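4-alpha-glucanotransferase (Streptococcus agalactiae, PDB 6M6T) is an amylomaltase, a 4-alpha-glucanotransferase of the TIM-barrel clan, built around a parallel beta sheet with helices and long loops about it. Local coordinates at residues 70-74 against 75-79; 205-209 against 210-214; 219-222 against 223-227; 426-429 against 430-434. All blocks are in the same frame, centred on the assembly; numbering follows the deposited sequence.

Interaction 1 of 4, residues 70-74 against 75-79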
loop_
_atom_site.group_PDB
_atom_site.type_symbol
_atom_site.label_atom_id
_atom_site.label_comp_id
_atom_site.label_asym_id
_atom_site.label_seq_id
_atom_site.Cartn_x
_atom_site.Cartn_y
_atom_site.Cartn_z
ATOM N N HIS A 70 3.437 9.445 -9.370
ATOM C CA HIS A 70 4.100 8.647 -10.394
ATOM C C HIS A 70 3.123 7.781 -11.176
ATOM O O HIS A 70 3.449 7.327 -12.273
ATOM C CB HIS A 70 5.173 7.764 -9.761
ATOM C CG HIS A 70 6.340 8.530 -9.231
ATOM N ND1 HIS A 70 7.387 7.926 -8.568
ATOM C CD2 HIS A 70 6.629 9.853 -9.274
ATOM C CE1 HIS A 70 8.271 8.846 -8.221
ATOM N NE2 HIS A 70 7.833 10.024 -8.634
ATOM N N LEU A 71 1.938 7.539 -10.639
ATOM C CA LEU A 71 0.995 6.629 -11.257
ATOM C C LEU A 71 0.074 7.325 -12.243
ATOM O O LEU A 71 -0.734 6.647 -12.885
ATOM C CB LEU A 71 0.167 5.910 -10.183
ATOM C CG LEU A 71 0.981 5.261 -9.068
ATOM C CD1 LEU A 71 0.122 4.314 -8.241
ATOM C CD2 LEU A 71 2.168 4.537 -9.657
ATOM N N ILE A 72 0.177 8.645 -12.392
ATOM C CA ILE A 72 -0.616 9.342 -13.400
ATOM C C ILE A 72 -0.160 8.925 -14.796
ATOM O O ILE A 72 1.045 8.770 -15.066
ATOM C CB ILE A 72 -0.525 10.861 -13.196
ATOM C CG1 ILE A 72 -1.610 11.291 -12.211
ATOM C CG2 ILE A 72 -0.671 11.605 -14.515
ATOM C CD1 ILE A 72 -1.519 12.725 -11.842
ATOM N N ASP A 73 -1.124 8.700 -15.685
ATOM C CA ASP A 73 -0.822 8.180 -17.008
ATOM C C ASP A 73 -0.710 9.324 -17.999
ATOM O O ASP A 73 -1.632 10.139 -18.124
ATOM C CB ASP A 73 -1.883 7.188 -17.487
ATOM C CG ASP A 73 -1.519 6.557 -18.823
ATOM O OD1 ASP A 73 -0.410 5.974 -18.937
ATOM O OD2 ASP A 73 -2.348 6.656 -19.751
ATOM N N PHE A 74 0.415 9.365 -18.710
ATOM C CA PHE A 74 0.582 10.385 -19.730
ATOM C C PHE A 74 -0.374 10.180 -20.905
ATOM O O PHE A 74 -0.825 11.163 -21.501
ATOM C CB PHE A 74 2.033 10.402 -20.201
ATOM C CG PHE A 74 2.988 10.926 -19.175
ATOM C CD1 PHE A 74 2.523 11.656 -18.088
ATOM C CD2 PHE A 74 4.345 10.693 -19.292
ATOM C CE1 PHE A 74 3.394 12.144 -17.141
ATOM C CE2 PHE A 74 5.224 11.177 -18.341
ATOM C CZ PHE A 74 4.746 11.907 -17.265
ATOM N N ASP A 75 -0.703 8.927 -21.244
ATOM C CA ASP A 75 -1.564 8.679 -22.401
ATOM C C ASP A 75 -2.983 9.168 -22.144
ATOM O O ASP A 75 -3.584 9.841 -22.991
ATOM C CB ASP A 75 -1.562 7.190 -22.756
ATOM C CG ASP A 75 -0.236 6.722 -23.356
ATOM O OD1 ASP A 75 0.358 7.478 -24.165
ATOM O OD2 ASP A 75 0.207 5.599 -23.014
ATOM N N LEU A 76 -3.544 8.817 -20.987
ATOM C CA LEU A 76 -4.858 9.329 -20.621
ATOM C C LEU A 76 -4.880 10.850 -20.636
ATOM O O LEU A 76 -5.909 11.461 -20.961
ATOM C CB LEU A 76 -5.245 8.798 -19.245
ATOM C CG LEU A 76 -6.008 7.473 -19.229
ATOM C CD1 LEU A 76 -6.355 7.101 -17.794
ATOM C CD2 LEU A 76 -7.261 7.567 -20.087
ATOM N N LEU A 77 -3.740 11.466 -20.302
ATOM C CA LEU A 77 -3.598 12.917 -20.266
ATOM C C LEU A 77 -3.501 13.515 -21.661
ATOM O O LEU A 77 -3.973 14.638 -21.889
ATOM C CB LEU A 77 -2.356 13.304 -19.461
ATOM C CG LEU A 77 -2.469 13.506 -17.961
ATOM C CD1 LEU A 77 -1.300 14.363 -17.520
ATOM C CD2 LEU A 77 -3.807 14.134 -17.601
ATOM N N THR A 78 -2.868 12.794 -22.589
ATOM C CA THR A 78 -2.825 13.229 -23.979
ATOM C C THR A 78 -4.219 13.205 -24.585
ATOM O O THR A 78 -4.662 14.192 -25.180
ATOM C CB THR A 78 -1.867 12.340 -24.775
ATOM O OG1 THR A 78 -0.515 12.672 -24.424
ATOM C CG2 THR A 78 -2.074 12.515 -26.288
ATOM N N LEU A 79 -4.950 12.112 -24.380
ATOM C CA LEU A 79 -6.294 11.985 -24.938
ATOM C C LEU A 79 -7.268 13.038 -24.399
ATOM O O LEU A 79 -8.427 13.085 -24.823
ATOM C CB LEU A 79 -6.845 10.573 -24.684
ATOM C CG LEU A 79 -6.455 9.478 -25.691
ATOM C CD1 LEU A 79 -4.947 9.147 -25.723
ATOM C CD2 LEU A 79 -7.290 8.216 -25.448
#
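Asp73 turns back over the first turn of the helix that starts at Phe74 and takes the backbone N-H of Leu76. The Leu76 N to Asp73 OD2 distance is 2.8 Å, and the hydrogen comes in at 158°. It reaches the oxygen from above the carboxylate plane. The torsion explains the reach: CG lies anti to Asp73 N (chi1 -176°), beside the carbonyl, which swings the carboxylate to the start of the helix. CB of Asp75 and CB of Leu76 lie against the same oxygen. Asp73 is thus the N-cap of helix 74-78. Its other oxygen, OD1, is bonded to Thr24. Helical bonds follow, with Thr78 N to Phe74 O at 2.8 Å and a weak, longer one from Leu77 N to Asp73 O.

The packed side is apolar. Ile72 CG2 meets Leu77 CD1 at 4.1 Å, and both side chains rest on Phe194 of helix 182-208. Leu76 packs on Gln198 of the same helix. Phe74 points away from residues 75-79 and packs on Arg109 and Val112 of helix 105-122. The looser side carries Asp75 and Thr78, both partly exposed. There Asp75 OD2 stands 4.1 Å from Asp73 OD1, two like charges, while Tyr88 OH holds Asp75 OD1 and bonds Thr78 OG1.

Interaction 2 of 4, residues 205-209 against 210-214; sequences YANDK and GIQII
The flat groups that meet Gly210 and Ile211 are the peptide carbonyls of Ala206 and Asn207, and both are approached over a face. Ile211 N bonds Ala206 O at 2.9 Å, with the donor 37° out of the carbonyl plane. Gly210 N bonds Asn207 O, also at 2.9 Å, from 57° out of its plane. Neither donor sits on a lone pair. The ring of Tyr205, next to Ala206, packs edge-to-face with Tyr30, and its OH bonds Asp34 and takes a weak bond from Lys209 NZ at 3.2 Å.

The two nested backbone bonds are a Schellman motif, which closes helix 182-208. Gly210 is its C-prime residue, with positive phi (76°), a conformation glycine adopts readily. Beside these bonds, Ile211 CG2 touches Ala206 CB at 4.0 Å. CG2 is anti to the backbone N of Ile211, and the residue also packs on Val37 of helix 27-38. The chain then enters strand 212-217, between strands 43-45 and 292-295. The last-turn carbonyls of Ala206 and Asn207 are thus satisfied by backbone donors of the turn itself, the N-H groups of Ile211 and Gly210.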
loop_
_atom_site.group_PDB
_atom_site.type_symbol
_atom_site.label_atom_id
_atom_site.label_comp_id
_atom_site.label_asym_id
_atom_site.label_seq_id
_atom_site.Cartn_x
_atom_site.Cartn_y
_atom_site.Cartn_z
ATOM N N TYR A 205 -14.526 1.447 -13.790
ATOM C CA TYR A 205 -14.408 0.336 -14.731
ATOM C C TYR A 205 -14.392 -0.998 -13.987
ATOM O O TYR A 205 -15.213 -1.896 -14.245
ATOM C CB TYR A 205 -13.138 0.515 -15.562
ATOM C CG TYR A 205 -13.000 -0.437 -16.727
ATOM C CD1 TYR A 205 -13.791 -0.303 -17.863
ATOM C CD2 TYR A 205 -12.065 -1.465 -16.696
ATOM C CE1 TYR A 205 -13.658 -1.176 -18.931
ATOM C CE2 TYR A 205 -11.919 -2.340 -17.756
ATOM C CZ TYR A 205 -12.715 -2.192 -18.875
ATOM O OH TYR A 205 -12.574 -3.079 -19.930
ATOM N N ALA A 206 -13.491 -1.113 -13.014
ATOM C CA ALA A 206 -13.360 -2.345 -12.254
ATOM C C ALA A 206 -14.686 -2.745 -11.619
ATOM O O ALA A 206 -15.151 -3.878 -11.793
ATOM C CB ALA A 206 -12.279 -2.174 -11.192
ATOM N N ASN A 207 -15.319 -1.820 -10.889
ATOM C CA ASN A 207 -16.554 -2.142 -10.177
ATOM C C ASN A 207 -17.638 -2.609 -11.144
ATOM O O ASN A 207 -18.320 -3.611 -10.890
ATOM C CB ASN A 207 -17.039 -0.927 -9.372
ATOM C CG ASN A 207 -16.226 -0.693 -8.084
ATOM O OD1 ASN A 207 -15.438 -1.544 -7.670
ATOM N ND2 ASN A 207 -16.429 0.462 -7.450
ATOM N N ASP A 208 -17.792 -1.922 -12.273
ATOM C CA ASP A 208 -18.858 -2.305 -13.187
ATOM C C ASP A 208 -18.568 -3.590 -13.951
ATOM O O ASP A 208 -19.481 -4.127 -14.592
ATOM C CB ASP A 208 -19.154 -1.160 -14.152
ATOM C CG ASP A 208 -19.813 0.018 -13.454
ATOM O OD1 ASP A 208 -19.083 0.833 -12.846
ATOM O OD2 ASP A 208 -21.064 0.108 -13.488
ATOM N N LYS A 209 -17.341 -4.106 -13.898
ATOM C CA LYS A 209 -17.109 -5.472 -14.350
ATOM C C LYS A 209 -17.179 -6.514 -13.226
ATOM O O LYS A 209 -16.703 -7.637 -13.416
ATOM C CB LYS A 209 -15.760 -5.574 -15.053
ATOM C CG LYS A 209 -15.629 -4.655 -16.229
ATOM C CD LYS A 209 -15.723 -5.411 -17.533
ATOM C CE LYS A 209 -14.835 -4.788 -18.579
ATOM N NZ LYS A 209 -15.586 -3.966 -19.598
ATOM N N GLY A 210 -17.726 -6.180 -12.059
ATOM C CA GLY A 210 -17.708 -7.120 -10.949
ATOM C C GLY A 210 -16.382 -7.278 -10.219
ATOM O O GLY A 210 -16.294 -8.129 -9.319
ATOM N N ILE A 211 -15.363 -6.482 -10.555
ATOM C CA ILE A 211 -14.050 -6.545 -9.911
ATOM C C ILE A 211 -13.992 -5.534 -8.767
ATOM O O ILE A 211 -14.251 -4.340 -8.971
ATOM C CB ILE A 211 -12.929 -6.278 -10.926
ATOM C CG1 ILE A 211 -12.789 -7.476 -11.850
ATOM C CG2 ILE A 211 -11.597 -5.996 -10.207
ATOM C CD1 ILE A 211 -12.822 -8.800 -11.082
ATOM N N GLN A 212 -13.626 -6.005 -7.571
ATOM C CA GLN A 212 -13.546 -5.177 -6.371
ATOM C C GLN A 212 -12.095 -4.974 -5.940
ATOM O O GLN A 212 -11.277 -5.900 -6.034
ATOM C CB GLN A 212 -14.339 -5.814 -5.241
ATOM C CG GLN A 212 -15.788 -6.113 -5.583
ATOM C CD GLN A 212 -16.738 -5.491 -4.589
ATOM O OE1 GLN A 212 -16.789 -5.896 -3.420
ATOM N NE2 GLN A 212 -17.482 -4.479 -5.039
ATOM N N ILE A 213 -11.788 -3.762 -5.440
ATOM C CA ILE A 213 -10.426 -3.346 -5.086
ATOM C C ILE A 213 -10.214 -3.434 -3.577
ATOM O O ILE A 213 -10.959 -2.827 -2.793
ATOM C CB ILE A 213 -10.140 -1.913 -5.572
ATOM C CG1 ILE A 213 -10.299 -1.827 -7.088
ATOM C CG2 ILE A 213 -8.745 -1.456 -5.133
ATOM C CD1 ILE A 213 -9.316 -2.707 -7.832
ATOM N N ILE A 214 -9.176 -4.156 -3.169
ATOM C CA ILE A 214 -8.706 -4.133 -1.788
ATOM C C ILE A 214 -7.562 -3.128 -1.697
ATOM O O ILE A 214 -6.442 -3.398 -2.143
ATOM C CB ILE A 214 -8.249 -5.514 -1.305
ATOM C CG1 ILE A 214 -9.219 -6.608 -1.724
ATOM C CG2 ILE A 214 -8.089 -5.518 0.175
ATOM C CD1 ILE A 214 -8.546 -7.977 -1.759
#

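Interaction 3 of 4, residues 219-222 against 223-227; sequences IYVS and ADSVE
Ser225 OG, packed 4.1 Å from CG2 of Val221, is gripped by two backbone N-H groups of the helix that follows. Glu227 N gives the shorter bond, 2.7 Å to Ser225 OG, at 149°. Val228 N adds a weak one. Ser225 is thereby the N-cap of helix 226-230.

The second polar contact belongs to Ser222. Its OG takes the N-H of Asp224 at 3.1 Å, and the bond is almost straight (176°). OG stands anti to Ser222 N (chi1 168°), on the side of the carbonyl carbon, and so faces the peptides ahead of it. This side chain to N-H bond, two residues on, makes an ST turn. It bends the loop that leads from strand 212-217 of the parallel sheet to helix 226-230, just before the cap. Asp224 sends its carboxylate outward from the turn. There OD1 bonds Leu158 N and OD2 forms a salt bridge with Lys150.

Val221 points toward the residues that follow. Its CG1 lies 4.3 Å from Glu227 OE1, and Ala64 also packs on the valine. Glu227 OE1 takes a weak bond from Ala64 N. The start of the loop reaches the ligand pocket, where Ile219 touches the bound 1,5-anhydro-D-glucitol. The side chain of Ser222 is about 7 Å from a bound AC1.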
loop_
_atom_site.group_PDB
_atom_site.type_symbol
_atom_site.label_atom_id
_atom_site.label_comp_id
_atom_site.label_asym_id
_atom_site.label_seq_id
_atom_site.Cartn_x
_atom_site.Cartn_y
_atom_site.Cartn_z
ATOM N N ILE A 219 -0.668 1.922 8.708
ATOM C CA ILE A 219 -0.974 2.315 10.088
ATOM C C ILE A 219 -0.372 3.675 10.404
ATOM O O ILE A 219 -1.036 4.542 10.984
ATOM C CB ILE A 219 -0.480 1.257 11.090
ATOM C CG1 ILE A 219 -0.663 1.783 12.518
ATOM C CG2 ILE A 219 0.983 0.894 10.834
ATOM C CD1 ILE A 219 -0.404 0.767 13.646
ATOM N N TYR A 220 0.881 3.888 10.018
ATOM C CA TYR A 220 1.612 5.099 10.339
ATOM C C TYR A 220 1.906 5.899 9.075
ATOM O O TYR A 220 2.001 5.364 7.968
ATOM C CB TYR A 220 2.936 4.778 11.043
ATOM C CG TYR A 220 2.846 4.088 12.396
ATOM C CD1 TYR A 220 2.104 4.635 13.445
ATOM C CD2 TYR A 220 3.554 2.909 12.643
ATOM C CE1 TYR A 220 2.046 4.015 14.702
ATOM C CE2 TYR A 220 3.501 2.283 13.892
ATOM C CZ TYR A 220 2.746 2.839 14.917
ATOM O OH TYR A 220 2.692 2.195 16.137
ATOM N N VAL A 221 2.086 7.198 9.272
ATOM C CA VAL A 221 2.622 8.079 8.260
ATOM C C VAL A 221 4.089 8.328 8.595
ATOM O O VAL A 221 4.590 7.900 9.631
ATOM C CB VAL A 221 1.819 9.385 8.188
ATOM C CG1 VAL A 221 0.376 9.076 7.887
ATOM C CG2 VAL A 221 1.900 10.089 9.510
ATOM N N SER A 222 4.808 8.992 7.686
ATOM C CA SER A 222 6.202 9.324 7.956
ATOM C C SER A 222 6.300 10.588 8.817
ATOM O O SER A 222 5.368 11.400 8.878
ATOM C CB SER A 222 6.971 9.545 6.659
ATOM O OG SER A 222 8.237 10.119 6.924
ATOM N N ALA A 223 7.449 10.764 9.483
ATOM C CA ALA A 223 7.630 11.996 10.247
ATOM C C ALA A 223 7.723 13.218 9.351
ATOM O O ALA A 223 7.600 14.339 9.847
ATOM C CB ALA A 223 8.871 11.919 11.140
ATOM N N ASP A 224 7.919 13.017 8.051
ATOM C CA ASP A 224 8.028 14.087 7.061
ATOM C C ASP A 224 6.697 14.166 6.323
ATOM O O ASP A 224 6.542 13.667 5.212
ATOM C CB ASP A 224 9.181 13.787 6.111
ATOM C CG ASP A 224 9.638 14.996 5.342
ATOM O OD1 ASP A 224 9.313 16.127 5.766
ATOM O OD2 ASP A 224 10.327 14.815 4.309
ATOM N N SER A 225 5.734 14.841 6.948
ATOM C CA SER A 225 4.324 14.662 6.622
ATOM C C SER A 225 3.535 15.942 6.858
ATOM O O SER A 225 3.838 16.701 7.780
ATOM C CB SER A 225 3.730 13.524 7.469
ATOM O OG SER A 225 2.359 13.743 7.755
ATOM N N VAL A 226 2.509 16.159 6.029
ATOM C CA VAL A 226 1.593 17.271 6.234
ATOM C C VAL A 226 0.795 17.097 7.517
ATOM O O VAL A 226 0.236 18.070 8.035
ATOM C CB VAL A 226 0.667 17.423 5.009
ATOM C CG1 VAL A 226 -0.310 16.268 4.907
ATOM C CG2 VAL A 226 -0.085 18.730 5.071
ATOM N N GLU A 227 0.745 15.882 8.064
ATOM C CA GLU A 227 -0.012 15.658 9.295
ATOM C C GLU A 227 0.806 16.033 10.529
ATOM O O GLU A 227 0.283 16.652 11.465
ATOM C CB GLU A 227 -0.478 14.196 9.368
ATOM C CG GLU A 227 -1.815 13.928 8.667
ATOM C CD GLU A 227 -1.660 13.630 7.178
ATOM O OE1 GLU A 227 -0.568 13.171 6.764
ATOM O OE2 GLU A 227 -2.637 13.846 6.422
#

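Interaction 4 of 4, residues 426-429 against 430-434; sequences EPIT and ETVLR
Glu426 and Arg434 form the salt bridge of this contact, reaching over the first turns of helix 428-438. Glu426 OE1 is 3.5 Å from Arg434 NH1. It lies at the edge of the guanidinium and near its plane, with the two flat groups 22° apart. Glu426 is extended, with CG anti to its N (chi1 -171°), which carries the carboxylate this far. The stronger partner of Arg434 is Glu489, which forms a salt bridge with NH2. The nearby helix start and the arginine would probably favour a charged Glu426.

Among the hydrogen bonds, the helical pair is sound. Val432 N bonds Ile428 O at 2.9 Å in a nearly straight line (178°), and Leu433 N bonds Thr429 O at 3.0 Å. Those to Pro427 O, the N-cap carbonyl, are weak, from Glu430 N and Thr431 N. Thr431 OG1 has two acceptors within reach, Glu426 OE2 at 3.2 Å and Pro427 O at 3.4 Å; any bond there is weak. Glu426 OE2 has a firmer partner in Leu423 N. Thr429 OG1 bonds Asp453.

Apolar contact runs along one side. Ile428 CG1 meets Val432 CG2 at 4.0 Å and also touches Thr431 CB at 3.8 Å.

The helix start sits between two others. Thr429 and Val432 pack on helix 401-404, while Glu430 and Arg434 pack on Phe486 of helix 481-493. Ile428 meets Phe405 and Arg422 of the adjoining loops.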
loop_
_atom_site.group_PDB
_atom_site.type_symbol
_atom_site.label_atom_id
_atom_site.label_comp_id
_atom_site.label_asym_id
_atom_site.label_seq_id
_atom_site.Cartn_x
_atom_site.Cartn_y
_atom_site.Cartn_z
ATOM N N GLU A 426 6.378 -30.863 -11.892
ATOM C CA GLU A 426 5.410 -29.781 -11.680
ATOM C C GLU A 426 6.077 -28.629 -10.937
ATOM O O GLU A 426 6.591 -28.834 -9.819
ATOM C CB GLU A 426 4.191 -30.302 -10.902
ATOM C CG GLU A 426 2.974 -29.347 -10.786
ATOM C CD GLU A 426 1.907 -29.809 -9.737
ATOM O OE1 GLU A 426 0.699 -29.518 -9.943
ATOM O OE2 GLU A 426 2.274 -30.451 -8.713
ATOM N N PRO A 427 6.095 -27.412 -11.493
ATOM C CA PRO A 427 6.663 -26.288 -10.738
ATOM C C PRO A 427 5.857 -26.072 -9.468
ATOM O O PRO A 427 4.629 -26.116 -9.486
ATOM C CB PRO A 427 6.545 -25.097 -11.707
ATOM C CG PRO A 427 6.157 -25.681 -13.037
ATOM C CD PRO A 427 5.457 -26.967 -12.746
ATOM N N ILE A 428 6.554 -25.851 -8.353
ATOM C CA ILE A 428 5.870 -25.850 -7.069
ATOM C C ILE A 428 5.014 -24.615 -6.831
ATOM O O ILE A 428 4.264 -24.579 -5.850
ATOM C CB ILE A 428 6.882 -26.032 -5.918
ATOM C CG1 ILE A 428 6.143 -26.470 -4.651
ATOM C CG2 ILE A 428 7.697 -24.743 -5.696
ATOM C CD1 ILE A 428 6.934 -27.311 -3.757
ATOM N N THR A 429 5.067 -23.604 -7.696
ATOM C CA THR A 429 4.142 -22.488 -7.508
ATOM C C THR A 429 2.712 -22.926 -7.789
ATOM O O THR A 429 1.775 -22.546 -7.071
ATOM C CB THR A 429 4.522 -21.319 -8.405
ATOM O OG1 THR A 429 4.596 -21.770 -9.765
ATOM C CG2 THR A 429 5.858 -20.728 -7.970
ATOM N N GLU A 430 2.538 -23.746 -8.826
ATOM C CA GLU A 430 1.245 -24.342 -9.123
ATOM C C GLU A 430 0.830 -25.333 -8.029
ATOM O O GLU A 430 -0.356 -25.406 -7.665
ATOM C CB GLU A 430 1.312 -24.994 -10.516
ATOM C CG GLU A 430 1.095 -23.999 -11.686
ATOM C CD GLU A 430 1.870 -24.325 -12.962
ATOM O OE1 GLU A 430 1.821 -23.499 -13.910
ATOM O OE2 GLU A 430 2.532 -25.387 -13.021
ATOM N N THR A 431 1.792 -26.057 -7.449
ATOM C CA THR A 431 1.491 -26.896 -6.296
ATOM C C THR A 431 0.902 -26.064 -5.164
ATOM O O THR A 431 -0.253 -26.269 -4.743
ATOM C CB THR A 431 2.755 -27.616 -5.813
ATOM O OG1 THR A 431 3.515 -28.098 -6.929
ATOM C CG2 THR A 431 2.383 -28.800 -4.908
ATOM N N VAL A 432 1.697 -25.108 -4.665
ATOM C CA VAL A 432 1.295 -24.337 -3.496
ATOM C C VAL A 432 -0.048 -23.676 -3.748
ATOM O O VAL A 432 -0.916 -23.662 -2.870
ATOM C CB VAL A 432 2.383 -23.308 -3.121
ATOM C CG1 VAL A 432 1.894 -22.371 -1.998
ATOM C CG2 VAL A 432 3.660 -24.012 -2.698
ATOM N N LEU A 433 -0.256 -23.154 -4.960
ATOM C CA LEU A 433 -1.476 -22.418 -5.237
ATOM C C LEU A 433 -2.689 -23.340 -5.333
ATOM O O LEU A 433 -3.805 -22.946 -4.943
ATOM C CB LEU A 433 -1.290 -21.615 -6.514
ATOM C CG LEU A 433 -0.503 -20.325 -6.336
ATOM C CD1 LEU A 433 0.005 -19.847 -7.673
ATOM C CD2 LEU A 433 -1.421 -19.296 -5.734
ATOM N N ARG A 434 -2.504 -24.571 -5.828
ATOM C CA ARG A 434 -3.593 -25.544 -5.745
ATOM C C ARG A 434 -4.020 -25.728 -4.295
ATOM O O ARG A 434 -5.212 -25.608 -3.959
ATOM C CB ARG A 434 -3.178 -26.884 -6.370
ATOM C CG ARG A 434 -3.207 -26.887 -7.896
ATOM C CD ARG A 434 -3.987 -28.089 -8.438
ATOM N NE ARG A 434 -4.441 -27.874 -9.812
ATOM C CZ ARG A 434 -3.626 -27.794 -10.852
ATOM N NH1 ARG A 434 -2.323 -27.932 -10.677
ATOM N NH2 ARG A 434 -4.115 -27.592 -12.066
#

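Overall arrangement
All four contacts are local, and each marks the start or end of a helix. Interactions 1, 3 and 4 lie at helix starts, while interaction 2 closes helix 182-208. None touches another. Interactions 2 and 3 are joined by strand 212-217, which runs from the end of the first toward the loop of the second; their centres are 30 Å apart, on opposite sides of the chain's centre. Interaction 1 is nearer to interaction 2, centres 21 Å apart, and packs on the helix whose end is interaction 2. The widest separation is between interactions 3 and 4, centres 40 Å apart. Interaction 3 alone holds a residue of the ligand pocket, Ile219, beside the bound glycan.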